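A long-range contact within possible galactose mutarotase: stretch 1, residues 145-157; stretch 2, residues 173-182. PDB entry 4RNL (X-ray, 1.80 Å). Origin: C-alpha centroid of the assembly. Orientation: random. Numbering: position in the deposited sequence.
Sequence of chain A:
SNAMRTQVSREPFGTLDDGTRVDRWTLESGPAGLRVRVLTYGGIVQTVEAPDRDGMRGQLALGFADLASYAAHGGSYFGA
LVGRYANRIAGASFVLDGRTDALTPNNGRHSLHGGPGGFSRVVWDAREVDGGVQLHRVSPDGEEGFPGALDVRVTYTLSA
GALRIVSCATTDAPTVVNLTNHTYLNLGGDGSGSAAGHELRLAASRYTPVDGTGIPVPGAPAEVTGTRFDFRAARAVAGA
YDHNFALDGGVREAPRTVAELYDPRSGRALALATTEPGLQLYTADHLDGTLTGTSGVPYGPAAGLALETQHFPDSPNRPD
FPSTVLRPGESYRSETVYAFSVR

Stretch 1 145-157: GFPGALDVRVTYT
Stretch 2, residues 173-182: APTVVNLTNH

Stretch 1 enters as a loop, F146 to A149, and straightens into a strand from L150 to T157, with phi/psi near -107/114 at L150 and -127/122 at V154. Stretch 2 is extended from A173 to N181, with short strand segments at T175-V176 and around T180-N181, and H182 turns out of that conformation at phi/psi -101/34. The two run the same general way, so contacts advance together from L150 with V177 to V152 with L179 to Y156 with N181. The backbones are nearest at the start, G148 CA to A173 CA at 4.5 Å and P147 CA to T175 CA at 5.6 Å; beyond that, side chains fill the gap. Together they bury 468 Å².

The close end depends on glycine. G148 sits at phi/psi 89/139, where a CB would be jammed against the preceding carbonyl and would also lie 2.7 Å from A173 O. With no side chain there, A173 CB rests 3.8 Å from G148 CA. Next to it, T175, chi1 t (-164°), directs its hydroxyl to the backbone: OG1 donates to P147 O at 2.7 Å, the one direct hydrogen bond between the stretches. The bond satisfies a buried hydroxyl and ties the loop to the strand. P147, its ring C-gamma endo, places CG 3.5 Å from P174 O.

F146 points toward stretch 2 with chi1 m (-66°) and chi2 -86°. Its ring meets V176 (chi1 m, -64°) at the edge, near the ring plane, with F146 CE1 3.9 Å from V176 CG2.

Along the strand, L150, V152 and V154 all direct CA-to-CB toward stretch 2, following the two-residue repeat of an extended chain, while R153 points away. L150 is t,p (-171°, 71°), which brings CD1 to 3.8 Å from CG2 of V177, itself t (-173°); the same CD1 lies 4.3 Å from T175 CG2. V152, t (-178°), sets CG1 3.8 Å from CD1 of L179, whose m,t rotamer (-49°, 178°) extends that methyl toward the strand. These are apolar contacts between buried side chains at van der Waals distance.

The far end is polar and wider. Y156 starts sideways, but chi1 m (-60°) and chi2 74° bring its end nearer. N181, toward, has chi1 t (-176°) and chi2 -84°. Y156 OH and N181 ND2 remain 4.2 Å apart, too far for a direct hydrogen bond, and a water bridges them: it lies 2.8 Å from Y156 OH and accepts from N181 ND2 at 2.9 Å. The rule is a glycine-tight entry, an apolar middle and a hydrated polar end.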

# COMPACT_ATOMS: atom_id res chain seq x y z
N GLY A 145 11.47 4.25 -17.27
CA GLY A 145 12.90 4.41 -17.07
C GLY A 145 13.60 3.28 -16.33
O GLY A 145 14.82 3.25 -16.29
N PHE A 146 12.83 2.36 -15.75
CA PHE A 146 13.43 1.25 -15.00
C PHE A 146 13.92 0.18 -15.98
O PHE A 146 13.20 -0.19 -16.90
CB PHE A 146 12.41 0.65 -14.01
CG PHE A 146 12.00 1.60 -12.91
CD1 PHE A 146 12.75 1.69 -11.75
CD2 PHE A 146 10.87 2.38 -13.04
CE1 PHE A 146 12.39 2.56 -10.73
CE2 PHE A 146 10.49 3.27 -12.02
CZ PHE A 146 11.25 3.35 -10.86
N PRO A 147 15.15 -0.32 -15.78
CA PRO A 147 15.70 -1.32 -16.70
C PRO A 147 15.17 -2.73 -16.41
O PRO A 147 14.79 -3.04 -15.28
CB PRO A 147 17.21 -1.24 -16.42
CG PRO A 147 17.29 -0.88 -14.97
CD PRO A 147 16.08 -0.00 -14.68
N GLY A 148 15.11 -3.56 -17.44
CA GLY A 148 14.69 -4.94 -17.26
C GLY A 148 13.20 -5.14 -17.38
O GLY A 148 12.41 -4.34 -16.88
N ALA A 149 12.81 -6.23 -18.04
CA ALA A 149 11.40 -6.62 -18.06
C ALA A 149 11.09 -7.33 -16.74
O ALA A 149 11.72 -8.34 -16.41
CB ALA A 149 11.13 -7.55 -19.23
N LEU A 150 10.13 -6.80 -16.00
CA LEU A 150 9.78 -7.34 -14.69
C LEU A 150 8.45 -8.09 -14.77
O LEU A 150 7.41 -7.49 -15.02
CB LEU A 150 9.70 -6.22 -13.64
CG LEU A 150 9.55 -6.67 -12.19
CD1 LEU A 150 10.85 -7.30 -11.68
CD2 LEU A 150 9.12 -5.51 -11.29
N ASP A 151 8.51 -9.40 -14.56
CA ASP A 151 7.33 -10.27 -14.59
C ASP A 151 6.72 -10.30 -13.19
O ASP A 151 7.30 -10.90 -12.28
CB ASP A 151 7.76 -11.68 -15.02
CG ASP A 151 6.58 -12.57 -15.38
OD1 ASP A 151 5.43 -12.17 -15.17
OD2 ASP A 151 6.81 -13.69 -15.88
N VAL A 152 5.57 -9.67 -13.01
CA VAL A 152 5.02 -9.45 -11.67
C VAL A 152 3.69 -10.17 -11.47
O VAL A 152 2.82 -10.12 -12.33
CB VAL A 152 4.77 -7.94 -11.40
CG1 VAL A 152 4.25 -7.73 -9.97
CG2 VAL A 152 6.04 -7.14 -11.64
N ARG A 153 3.55 -10.82 -10.31
CA ARG A 153 2.28 -11.42 -9.92
C ARG A 153 1.95 -10.97 -8.51
O ARG A 153 2.79 -11.04 -7.61
CB ARG A 153 2.36 -12.95 -9.95
CG ARG A 153 2.29 -13.52 -11.34
CD ARG A 153 2.30 -15.04 -11.34
NE ARG A 153 2.04 -15.54 -12.68
CZ ARG A 153 2.96 -15.60 -13.64
NH1 ARG A 153 4.20 -15.18 -13.40
NH2 ARG A 153 2.64 -16.06 -14.84
N VAL A 154 0.72 -10.52 -8.32
CA VAL A 154 0.28 -10.09 -7.00
C VAL A 154 -1.01 -10.84 -6.69
O VAL A 154 -1.98 -10.77 -7.44
CB VAL A 154 0.04 -8.57 -6.96
CG1 VAL A 154 -0.48 -8.16 -5.59
CG2 VAL A 154 1.33 -7.82 -7.28
N THR A 155 -1.00 -11.58 -5.58
CA THR A 155 -2.10 -12.47 -5.29
C THR A 155 -2.82 -11.99 -4.05
O THR A 155 -2.21 -11.83 -2.99
CB THR A 155 -1.60 -13.91 -5.09
OG1 THR A 155 -0.87 -14.33 -6.26
CG2 THR A 155 -2.78 -14.87 -4.87
N TYR A 156 -4.12 -11.75 -4.19
CA TYR A 156 -4.95 -11.25 -3.10
C TYR A 156 -5.86 -12.40 -2.67
O TYR A 156 -6.67 -12.87 -3.47
CB TYR A 156 -5.85 -10.10 -3.59
CG TYR A 156 -5.17 -8.86 -4.16
CD1 TYR A 156 -4.57 -8.89 -5.42
CD2 TYR A 156 -5.18 -7.66 -3.46
CE1 TYR A 156 -3.97 -7.74 -5.96
CE2 TYR A 156 -4.59 -6.51 -3.99
CZ TYR A 156 -3.98 -6.56 -5.23
OH TYR A 156 -3.41 -5.42 -5.76
N THR A 157 -5.73 -12.87 -1.44
CA THR A 157 -6.63 -13.92 -0.96
C THR A 157 -7.25 -13.57 0.39
O THR A 157 -6.71 -12.77 1.15
CB THR A 157 -5.93 -15.28 -0.83
OG1 THR A 157 -4.75 -15.12 -0.04
CG2 THR A 157 -5.54 -15.80 -2.22
N ALA A 173 16.79 -8.58 -16.35
CA ALA A 173 18.00 -7.76 -16.21
C ALA A 173 17.97 -7.08 -14.85
O ALA A 173 16.89 -6.86 -14.30
CB ALA A 173 18.08 -6.74 -17.33
N PRO A 174 19.15 -6.74 -14.29
CA PRO A 174 19.17 -6.09 -12.97
C PRO A 174 18.28 -4.86 -12.93
O PRO A 174 18.25 -4.06 -13.87
CB PRO A 174 20.64 -5.70 -12.79
CG PRO A 174 21.39 -6.73 -13.59
CD PRO A 174 20.52 -7.02 -14.79
N THR A 175 17.53 -4.73 -11.84
CA THR A 175 16.59 -3.64 -11.69
C THR A 175 16.39 -3.38 -10.21
O THR A 175 16.99 -4.06 -9.38
CB THR A 175 15.25 -3.98 -12.38
OG1 THR A 175 14.49 -2.77 -12.56
CG2 THR A 175 14.44 -5.00 -11.57
N VAL A 176 15.56 -2.40 -9.87
CA VAL A 176 15.13 -2.22 -8.49
C VAL A 176 13.62 -2.43 -8.44
O VAL A 176 12.91 -2.13 -9.40
CB VAL A 176 15.51 -0.83 -7.93
CG1 VAL A 176 17.02 -0.66 -7.89
CG2 VAL A 176 14.88 0.28 -8.77
N VAL A 177 13.15 -3.00 -7.32
CA VAL A 177 11.74 -3.34 -7.14
C VAL A 177 11.36 -3.08 -5.68
O VAL A 177 12.10 -3.45 -4.77
CB VAL A 177 11.46 -4.83 -7.43
CG1 VAL A 177 9.94 -5.09 -7.39
CG2 VAL A 177 12.01 -5.24 -8.76
N ASN A 178 10.21 -2.46 -5.48
CA ASN A 178 9.70 -2.19 -4.14
C ASN A 178 8.19 -2.03 -4.28
O ASN A 178 7.71 -0.94 -4.58
CB ASN A 178 10.35 -0.92 -3.59
CG ASN A 178 9.95 -0.60 -2.14
OD1 ASN A 178 9.62 -1.48 -1.34
ND2 ASN A 178 9.97 0.69 -1.81
N LEU A 179 7.45 -3.12 -4.11
CA LEU A 179 6.00 -3.08 -4.32
C LEU A 179 5.25 -2.98 -3.01
O LEU A 179 5.63 -3.60 -2.02
CB LEU A 179 5.53 -4.32 -5.07
CG LEU A 179 6.33 -4.65 -6.33
CD1 LEU A 179 5.83 -5.93 -6.97
CD2 LEU A 179 6.25 -3.50 -7.30
N THR A 180 4.16 -2.21 -2.98
CA THR A 180 3.37 -2.10 -1.76
C THR A 180 1.92 -1.92 -2.14
O THR A 180 1.60 -1.75 -3.32
CB THR A 180 3.80 -0.91 -0.88
OG1 THR A 180 3.18 -1.02 0.42
CG2 THR A 180 3.40 0.42 -1.51
N ASN A 181 1.05 -1.96 -1.15
CA ASN A 181 -0.34 -1.58 -1.38
C ASN A 181 -0.64 -0.33 -0.57
O ASN A 181 -0.31 -0.25 0.62
CB ASN A 181 -1.31 -2.70 -1.02
CG ASN A 181 -2.74 -2.33 -1.36
OD1 ASN A 181 -3.42 -1.67 -0.58
ND2 ASN A 181 -3.18 -2.68 -2.57
N HIS A 182 -1.26 0.64 -1.22
CA HIS A 182 -1.44 1.97 -0.66
C HIS A 182 -2.86 2.17 -0.11
O HIS A 182 -3.42 3.26 -0.18
CB HIS A 182 -1.15 3.00 -1.75
CG HIS A 182 -0.70 4.34 -1.25
ND1 HIS A 182 -1.49 5.12 -0.44
CD2 HIS A 182 0.43 5.05 -1.48
CE1 HIS A 182 -0.85 6.25 -0.17
NE2 HIS A 182 0.31 6.23 -0.80
O HOH W 1 -1.44 -4.53 -3.92